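Local coordinates for hypothetical protein (Parabacteroides merdae, PDB 4OO3), which is of unknown function but is probably an NAD-dependent oxidoreductase that pairs a nucleotide-binding Rossmann domain with a C-terminal oxidoreductase domain, at residues E341-A346 and N376-G381; E154-L159 and V385-K390; Q160-T165 and M363-A368. All blocks are in the same frame, centred on the assembly; numbering follows the deposited sequence.

Contact 1. Residues E341-A346 and N376-G381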
loop_
_atom_site.group_PDB
_atom_site.type_symbol
_atom_site.label_atom_id
_atom_site.label_comp_id
_atom_site.label_asym_id
_atom_site.label_seq_id
_atom_site.Cartn_x
_atom_site.Cartn_y
_atom_site.Cartn_z
ATOM N N GLU A 341 -6.044 15.560 -7.529
ATOM C CA GLU A 341 -5.509 16.696 -8.262
ATOM C C GLU A 341 -4.453 17.360 -7.401
ATOM O O GLU A 341 -4.620 17.474 -6.186
ATOM C CB GLU A 341 -6.605 17.718 -8.597
ATOM C CG GLU A 341 -7.730 17.209 -9.494
ATOM C CD GLU A 341 -7.275 16.778 -10.883
ATOM O OE1 GLU A 341 -6.152 17.134 -11.300
ATOM O OE2 GLU A 341 -8.050 16.072 -11.567
ATOM N N LEU A 342 -3.375 17.804 -8.045
ATOM C CA LEU A 342 -2.221 18.390 -7.366
ATOM C C LEU A 342 -2.215 19.911 -7.527
ATOM O O LEU A 342 -2.509 20.424 -8.608
ATOM C CB LEU A 342 -0.930 17.788 -7.940
ATOM C CG LEU A 342 0.430 18.297 -7.441
ATOM C CD1 LEU A 342 0.600 18.162 -5.934
ATOM C CD2 LEU A 342 1.533 17.546 -8.177
ATOM N N PHE A 343 -1.888 20.621 -6.445
ATOM C CA PHE A 343 -1.786 22.079 -6.458
ATOM C C PHE A 343 -0.462 22.575 -5.870
ATOM O O PHE A 343 0.088 21.968 -4.954
ATOM C CB PHE A 343 -2.953 22.698 -5.679
ATOM C CG PHE A 343 -4.305 22.399 -6.266
ATOM C CD1 PHE A 343 -4.946 21.205 -5.988
ATOM C CD2 PHE A 343 -4.936 23.317 -7.096
ATOM C CE1 PHE A 343 -6.185 20.923 -6.533
ATOM C CE2 PHE A 343 -6.182 23.044 -7.641
ATOM C CZ PHE A 343 -6.808 21.846 -7.357
ATOM N N VAL A 344 0.035 23.684 -6.415
ATOM C CA VAL A 344 1.182 24.408 -5.875
ATOM C C VAL A 344 0.676 25.711 -5.269
ATOM O O VAL A 344 0.068 26.524 -5.961
ATOM C CB VAL A 344 2.202 24.759 -6.980
ATOM C CG1 VAL A 344 3.344 25.606 -6.420
ATOM C CG2 VAL A 344 2.729 23.495 -7.644
ATOM N N GLU A 345 0.929 25.909 -3.980
ATOM C CA GLU A 345 0.433 27.079 -3.267
ATOM C C GLU A 345 1.597 27.825 -2.643
ATOM O O GLU A 345 2.262 27.306 -1.750
ATOM C CB GLU A 345 -0.568 26.653 -2.191
ATOM C CG GLU A 345 -1.579 25.631 -2.686
ATOM C CD GLU A 345 -2.812 25.516 -1.801
ATOM O OE1 GLU A 345 -2.775 25.979 -0.641
ATOM O OE2 GLU A 345 -3.820 24.958 -2.275
ATOM N N ALA A 346 1.861 29.034 -3.121
ATOM C CA ALA A 346 2.972 29.810 -2.594
ATOM C C ALA A 346 2.696 30.173 -1.147
ATOM O O ALA A 346 1.541 30.360 -0.755
ATOM C CB ALA A 346 3.197 31.062 -3.419
ATOM N N ASN A 376 -1.914 25.615 -14.378
ATOM C CA ASN A 376 -3.048 26.512 -14.538
ATOM C C ASN A 376 -3.173 27.343 -13.279
ATOM O O ASN A 376 -3.383 26.792 -12.202
ATOM C CB ASN A 376 -4.350 25.719 -14.718
ATOM C CG ASN A 376 -4.633 25.360 -16.164
ATOM O OD1 ASN A 376 -4.627 24.184 -16.538
ATOM N ND2 ASN A 376 -4.907 26.371 -16.983
ATOM N N LYS A 377 -3.037 28.658 -13.406
ATOM C CA LYS A 377 -3.288 29.554 -12.288
ATOM C C LYS A 377 -4.773 29.431 -11.971
ATOM O O LYS A 377 -5.600 29.518 -12.875
ATOM C CB LYS A 377 -2.917 30.994 -12.655
ATOM C CG LYS A 377 -2.752 31.936 -11.474
ATOM C CD LYS A 377 -2.326 33.318 -11.951
ATOM C CE LYS A 377 -2.444 34.376 -10.862
ATOM N NZ LYS A 377 -1.297 34.363 -9.914
ATOM N N VAL A 378 -5.105 29.172 -10.710
ATOM C CA VAL A 378 -6.508 29.007 -10.292
ATOM C C VAL A 378 -6.856 29.935 -9.132
ATOM O O VAL A 378 -7.870 29.746 -8.462
ATOM C CB VAL A 378 -6.826 27.541 -9.904
ATOM C CG1 VAL A 378 -6.785 26.639 -11.131
ATOM C CG2 VAL A 378 -5.873 27.032 -8.827
ATOM N N GLY A 379 -6.027 30.956 -8.932
ATOM C CA GLY A 379 -6.115 31.846 -7.775
ATOM C C GLY A 379 -4.724 32.383 -7.529
ATOM O O GLY A 379 -3.745 31.698 -7.821
ATOM N N ASP A 380 -4.607 33.604 -7.015
ATOM C CA ASP A 380 -3.278 34.208 -6.889
ATOM C C ASP A 380 -2.451 33.456 -5.838
ATOM O O ASP A 380 -2.885 33.259 -4.704
ATOM C CB ASP A 380 -3.339 35.726 -6.628
ATOM C CG ASP A 380 -3.990 36.077 -5.307
ATOM O OD1 ASP A 380 -4.996 35.430 -4.942
ATOM O OD2 ASP A 380 -3.491 37.011 -4.640
ATOM N N GLY A 381 -1.272 33.001 -6.249
ATOM C CA GLY A 381 -0.428 32.164 -5.407
ATOM C C GLY A 381 -0.839 30.698 -5.363
ATOM O O GLY A 381 -0.316 29.944 -4.541
#
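The F343 ring meets V378 at its edge: CG2 of V378 lies near the ring plane, 4.2 Å from CE2, and the two side chains cross at about a right angle. The ring's other notable partner is R331, which makes a cation-pi interaction with it. CG of F343 is anti to its own carbonyl carbon (chi1 -62°), and the far end of the ring comes nearer V378 than its first bond would suggest. The two residues belong to strands 341-346 and 374-379, which flank strand 382-386 in the mixed sheet, so this apolar touch spans the intervening strand beside Q384. V378 and G379 form a classic beta bulge, both facing one residue of strand 382-386. At the other end of the contact the backbones meet directly. A346 N donates to G381 O over 2.8 Å, and the same oxygen receives a CA-H...O contact from E345 CA at 3.2 Å. This bond extends the antiparallel ladder that links L342 with V385 and V344 with W383. G381 has a positive phi of 80°, which favours glycine. The E345 carboxylate forms a salt bridge with R331. The polar grip is therefore concentrated on one carbonyl oxygen, held by N-H and C-H donors, while F343 and V378 add only a light apolar touch, and R331 ties the F343 ring and the E345 charge together.

Contact 2. Residues E154-L159 and V385-K390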
loop_
_atom_site.group_PDB
_atom_site.type_symbol
_atom_site.label_atom_id
_atom_site.label_comp_id
_atom_site.label_asym_id
_atom_site.label_seq_id
_atom_site.Cartn_x
_atom_site.Cartn_y
_atom_site.Cartn_z
ATOM N N GLU A 154 1.416 6.151 -8.760
ATOM C CA GLU A 154 0.299 7.023 -9.067
ATOM C C GLU A 154 0.822 8.417 -9.425
ATOM O O GLU A 154 1.759 8.925 -8.806
ATOM C CB GLU A 154 -0.672 7.055 -7.885
ATOM C CG GLU A 154 -1.922 7.883 -8.114
ATOM C CD GLU A 154 -1.668 9.364 -7.924
ATOM O OE1 GLU A 154 -0.960 9.720 -6.951
ATOM O OE2 GLU A 154 -2.156 10.168 -8.758
ATOM N N ILE A 155 0.203 9.024 -10.432
ATOM C CA ILE A 155 0.762 10.205 -11.101
ATOM C C ILE A 155 0.922 11.451 -10.215
ATOM O O ILE A 155 1.967 12.095 -10.267
ATOM C CB ILE A 155 -0.012 10.537 -12.414
ATOM C CG1 ILE A 155 0.643 11.697 -13.175
ATOM C CG2 ILE A 155 -1.475 10.852 -12.129
ATOM C CD1 ILE A 155 2.084 11.453 -13.568
ATOM N N THR A 156 -0.089 11.798 -9.411
ATOM C CA THR A 156 0.022 12.978 -8.537
ATOM C C THR A 156 1.136 12.801 -7.519
ATOM O O THR A 156 1.866 13.744 -7.220
ATOM C CB THR A 156 -1.288 13.339 -7.800
ATOM O OG1 THR A 156 -1.693 12.262 -6.940
ATOM C CG2 THR A 156 -2.400 13.670 -8.793
ATOM N N THR A 157 1.270 11.588 -6.996
ATOM C CA THR A 157 2.359 11.265 -6.088
ATOM C C THR A 157 3.717 11.480 -6.757
ATOM O O THR A 157 4.609 12.089 -6.161
ATOM C CB THR A 157 2.222 9.829 -5.545
ATOM O OG1 THR A 157 1.301 9.836 -4.452
ATOM C CG2 THR A 157 3.550 9.273 -5.058
HETATM N N MSE A 158 3.857 11.012 -7.996
HETATM C CA MSE A 158 5.120 11.134 -8.720
HETATM C C MSE A 158 5.440 12.578 -8.974
HETATM O O MSE A 158 6.605 12.970 -8.926
HETATM C CB MSE A 158 5.103 10.375 -10.048
HETATM C CG MSE A 158 5.086 8.875 -9.790
HETATM SE SE MSE A 158 4.861 7.890 -11.477
HETATM C CE MSE A 158 6.730 7.999 -12.065
ATOM N N LEU A 159 4.420 13.390 -9.240
ATOM C CA LEU A 159 4.653 14.813 -9.509
ATOM C C LEU A 159 4.985 15.574 -8.228
ATOM O O LEU A 159 5.770 16.519 -8.242
ATOM C CB LEU A 159 3.453 15.437 -10.235
ATOM C CG LEU A 159 3.292 14.971 -11.684
ATOM C CD1 LEU A 159 1.957 15.393 -12.273
ATOM C CD2 LEU A 159 4.432 15.491 -12.543
ATOM N N VAL A 385 -1.755 21.659 -11.127
ATOM C CA VAL A 385 -0.938 20.922 -12.083
ATOM C C VAL A 385 -1.845 20.130 -13.012
ATOM O O VAL A 385 -2.386 19.103 -12.635
ATOM C CB VAL A 385 0.050 19.964 -11.389
ATOM C CG1 VAL A 385 0.909 19.228 -12.417
ATOM C CG2 VAL A 385 0.939 20.725 -10.413
ATOM N N GLU A 386 -2.001 20.624 -14.233
ATOM C CA GLU A 386 -2.817 19.975 -15.246
ATOM C C GLU A 386 -2.137 18.676 -15.684
ATOM O O GLU A 386 -1.013 18.694 -16.160
ATOM C CB GLU A 386 -2.984 20.923 -16.439
ATOM C CG GLU A 386 -4.099 20.572 -17.413
ATOM C CD GLU A 386 -4.111 21.477 -18.643
ATOM O OE1 GLU A 386 -3.340 22.463 -18.691
ATOM O OE2 GLU A 386 -4.895 21.200 -19.573
ATOM N N ILE A 387 -2.828 17.555 -15.513
ATOM C CA ILE A 387 -2.292 16.236 -15.836
ATOM C C ILE A 387 -3.147 15.585 -16.917
ATOM O O ILE A 387 -4.340 15.373 -16.707
ATOM C CB ILE A 387 -2.308 15.327 -14.594
ATOM C CG1 ILE A 387 -1.452 15.932 -13.478
ATOM C CG2 ILE A 387 -1.804 13.928 -14.939
ATOM C CD1 ILE A 387 -1.815 15.439 -12.094
ATOM N N PRO A 388 -2.547 15.262 -18.077
ATOM C CA PRO A 388 -3.258 14.530 -19.130
ATOM C C PRO A 388 -3.916 13.228 -18.654
ATOM O O PRO A 388 -3.362 12.518 -17.809
ATOM C CB PRO A 388 -2.156 14.214 -20.132
ATOM C CG PRO A 388 -1.199 15.343 -19.987
ATOM C CD PRO A 388 -1.226 15.732 -18.537
ATOM N N ALA A 389 -5.086 12.926 -19.216
ATOM C CA ALA A 389 -5.866 11.749 -18.845
ATOM C C ALA A 389 -5.104 10.441 -19.017
ATOM O O ALA A 389 -5.382 9.482 -18.307
ATOM C CB ALA A 389 -7.157 11.695 -19.651
ATOM N N LYS A 390 -4.160 10.403 -19.960
ATOM C CA LYS A 390 -3.383 9.189 -20.233
ATOM C C LYS A 390 -2.579 8.696 -19.025
ATOM O O LYS A 390 -2.337 7.500 -18.900
ATOM C CB LYS A 390 -2.456 9.370 -21.447
ATOM C CG LYS A 390 -1.584 10.621 -21.410
ATOM C CD LYS A 390 -0.205 10.390 -22.020
ATOM C CE LYS A 390 0.726 9.678 -21.039
ATOM N NZ LYS A 390 2.099 9.453 -21.573
#
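I387 meets three side chains of helix 155-164. Its CG2 lies 3.8 Å from CG1 of I155, the two side chains sliding past each other in opposite directions. Its CD1 touches the T156 methyl CG2 at 3.8 Å, crossing at about a right angle. L159 comes tip to tip, with CD1 3.7 Å from CG1 of I387. The same L159 CD1 also reaches CG1 of V385 at 4.0 Å, so one methyl bridges two residues of the 385-390 segment. An alanine at I387 would probably open a gap beside I155 and T156 and leave L159 with V385 as its remaining partner across this contact. Behind this shell, E154 caps the helix as its N-cap residue. Its OE1 accepts from T157 N at 2.9 Å and from T156 OG1 at 2.6 Å, the hydroxyl on the syn side, while OE2 takes T156 N from above the carboxylate plane. The T156 hydroxyl is thus held at the cap with its methyl against I387. Y391 touches I155, and Y370 and L342 touch L159. A capped helix start packed on the end of an inner strand of the mixed sheet, and on the loop that leaves it, is consistent with the two-domain plan of Gfo/Idh/MocA-like oxidoreductases.

Contact 3. Residues Q160-T165 and M363-A368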
loop_
_atom_site.group_PDB
_atom_site.type_symbol
_atom_site.label_atom_id
_atom_site.label_comp_id
_atom_site.label_asym_id
_atom_site.label_seq_id
_atom_site.Cartn_x
_atom_site.Cartn_y
_atom_site.Cartn_z
ATOM N N GLN A 160 4.393 15.144 -7.124
ATOM C CA GLN A 160 4.660 15.734 -5.823
ATOM C C GLN A 160 6.135 15.527 -5.470
ATOM O O GLN A 160 6.840 16.477 -5.130
ATOM C CB GLN A 160 3.758 15.100 -4.767
ATOM C CG GLN A 160 3.121 16.092 -3.818
ATOM C CD GLN A 160 2.367 15.413 -2.699
ATOM O OE1 GLN A 160 2.294 14.190 -2.634
ATOM N NE2 GLN A 160 1.806 16.206 -1.806
ATOM N N ARG A 161 6.600 14.284 -5.575
ATOM C CA ARG A 161 8.017 13.952 -5.380
ATOM C C ARG A 161 8.924 14.811 -6.263
ATOM O O ARG A 161 9.916 15.361 -5.779
ATOM C CB ARG A 161 8.252 12.463 -5.673
ATOM C CG ARG A 161 9.693 11.964 -5.563
ATOM C CD ARG A 161 9.694 10.444 -5.632
ATOM N NE ARG A 161 10.965 9.852 -6.056
ATOM C CZ ARG A 161 11.742 9.053 -5.317
ATOM N NH1 ARG A 161 11.431 8.724 -4.068
ATOM N NH2 ARG A 161 12.861 8.574 -5.835
ATOM N N GLU A 162 8.578 14.923 -7.545
ATOM C CA GLU A 162 9.391 15.684 -8.500
ATOM C C GLU A 162 9.476 17.153 -8.142
ATOM O O GLU A 162 10.568 17.715 -8.092
ATOM C CB GLU A 162 8.874 15.535 -9.935
ATOM C CG GLU A 162 9.828 14.765 -10.839
ATOM C CD GLU A 162 11.054 15.571 -11.224
ATOM O OE1 GLU A 162 10.915 16.772 -11.541
ATOM O OE2 GLU A 162 12.161 15.000 -11.222
ATOM N N LEU A 163 8.317 17.759 -7.883
ATOM C CA LEU A 163 8.241 19.179 -7.566
ATOM C C LEU A 163 8.951 19.530 -6.257
ATOM O O LEU A 163 9.548 20.603 -6.146
ATOM C CB LEU A 163 6.783 19.637 -7.516
ATOM C CG LEU A 163 6.028 19.657 -8.850
ATOM C CD1 LEU A 163 4.598 20.117 -8.619
ATOM C CD2 LEU A 163 6.707 20.554 -9.869
ATOM N N SER A 164 8.887 18.627 -5.281
ATOM C CA SER A 164 9.501 18.849 -3.974
ATOM C C SER A 164 11.025 18.883 -4.035
ATOM O O SER A 164 11.664 19.470 -3.162
ATOM C CB SER A 164 9.060 17.773 -2.986
ATOM O OG SER A 164 9.685 16.524 -3.251
ATOM N N THR A 165 11.598 18.244 -5.056
ATOM C CA THR A 165 13.046 18.255 -5.284
ATOM C C THR A 165 13.541 19.455 -6.103
ATOM O O THR A 165 14.736 19.553 -6.373
ATOM C CB THR A 165 13.509 16.980 -6.012
ATOM O OG1 THR A 165 12.820 16.871 -7.260
ATOM C CG2 THR A 165 13.236 15.742 -5.171
HETATM N N MSE A 363 8.873 24.345 -14.823
HETATM C CA MSE A 363 7.907 23.456 -15.475
HETATM C C MSE A 363 8.413 22.945 -16.799
HETATM O O MSE A 363 7.995 21.877 -17.251
HETATM C CB MSE A 363 6.556 24.141 -15.662
HETATM C CG MSE A 363 5.768 24.229 -14.358
HETATM SE SE MSE A 363 5.507 22.476 -13.484
HETATM C CE MSE A 363 4.416 21.596 -14.872
ATOM N N GLU A 364 9.321 23.683 -17.433
ATOM C CA GLU A 364 9.990 23.181 -18.631
ATOM C C GLU A 364 10.668 21.837 -18.332
ATOM O O GLU A 364 10.486 20.862 -19.060
ATOM C CB GLU A 364 11.008 24.201 -19.141
ATOM C CG GLU A 364 10.370 25.474 -19.680
ATOM C CD GLU A 364 11.380 26.546 -20.047
ATOM O OE1 GLU A 364 12.602 26.296 -19.945
ATOM O OE2 GLU A 364 10.943 27.648 -20.438
ATOM N N LYS A 365 11.431 21.798 -17.243
ATOM C CA LYS A 365 12.087 20.573 -16.782
ATOM C C LYS A 365 11.060 19.462 -16.480
ATOM O O LYS A 365 11.260 18.311 -16.862
ATOM C CB LYS A 365 12.997 20.896 -15.572
ATOM C CG LYS A 365 13.059 19.882 -14.427
ATOM C CD LYS A 365 13.861 18.629 -14.765
ATOM C CE LYS A 365 14.435 17.974 -13.513
ATOM N NZ LYS A 365 13.440 17.851 -12.408
ATOM N N VAL A 366 9.957 19.826 -15.827
ATOM C CA VAL A 366 8.907 18.870 -15.440
ATOM C C VAL A 366 8.152 18.304 -16.651
ATOM O O VAL A 366 7.791 17.132 -16.666
ATOM C CB VAL A 366 7.901 19.519 -14.455
ATOM C CG1 VAL A 366 6.758 18.570 -14.122
ATOM C CG2 VAL A 366 8.617 19.951 -13.180
ATOM N N SER A 367 7.913 19.148 -17.649
ATOM C CA SER A 367 7.264 18.739 -18.900
ATOM C C SER A 367 8.103 17.736 -19.675
ATOM O O SER A 367 7.563 16.865 -20.349
ATOM C CB SER A 367 7.011 19.955 -19.796
ATOM O OG SER A 367 6.220 20.916 -19.128
ATOM N N ALA A 368 9.423 17.881 -19.593
ATOM C CA ALA A 368 10.339 16.909 -20.181
ATOM C C ALA A 368 10.110 15.535 -19.556
ATOM O O ALA A 368 9.957 14.546 -20.268
ATOM C CB ALA A 368 11.786 17.348 -19.992
#
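E162 and K365 face each other across a helix-helix packing in which 160-164 and 363-368 run roughly antiparallel, at 145°, with axes 11.1 Å apart at closest approach. The electrostatic part is a salt bridge between side chains that reach toward each other tip to tip. K365 NZ stands 2.9 Å from OE1 of E162 and 3.3 Å from OE2; both hydrogen bonds are weak, and the ammonium sits nearer OE1 than OE2. Both chains are bent, E162 at chi2 (CD at -74°) and K365 at chi2 and chi4, and their charged ends meet between the helices. The apolar part lies beside it. L163 and V366 cross at about a right angle, CD2 to CG2 at 3.9 Å, and the same L163 methyl comes 4.3 Å from the selenium of M363, a selenomethionine. L163 is buried and its other neighbours include L342 and V344 of the sheet, so the leucine ties the helix pair to the strands beneath. V366 also packs on I166, and E162 on Y370. Within 160-165, side-chain hydroxyls bond back to backbone carbonyls. S164 OG donates to R161 O, while R161 itself forms a salt bridge with D234. One residue on, the carbonyl oxygen of E162 accepts from both the N and the OG1 of T165, and the two donors reach it from the same face of its plane.

How the contacts relate
Contacts 2 and 3 lie about 11 Å apart between centres and use successive parts of helix 155-164; contact 1 is about 15 Å from each. In chain order, segments 154-159 and 160-165 come first, followed much later by strand 341-346, helix 352-369, strand 374-379 and strand 382-386. The strands of contacts 1 and 2 belong to the same mixed sheet, with 382-386 between 341-346 and 374-379. L342 joins all three contacts: its backbone O probably bonds to V385 N, and its side chain packs on L159 and L163. Helix 155-164 thus connects the sheet with helix 352-369, bringing residues 154-165 together with parts of the chain some 200 residues later.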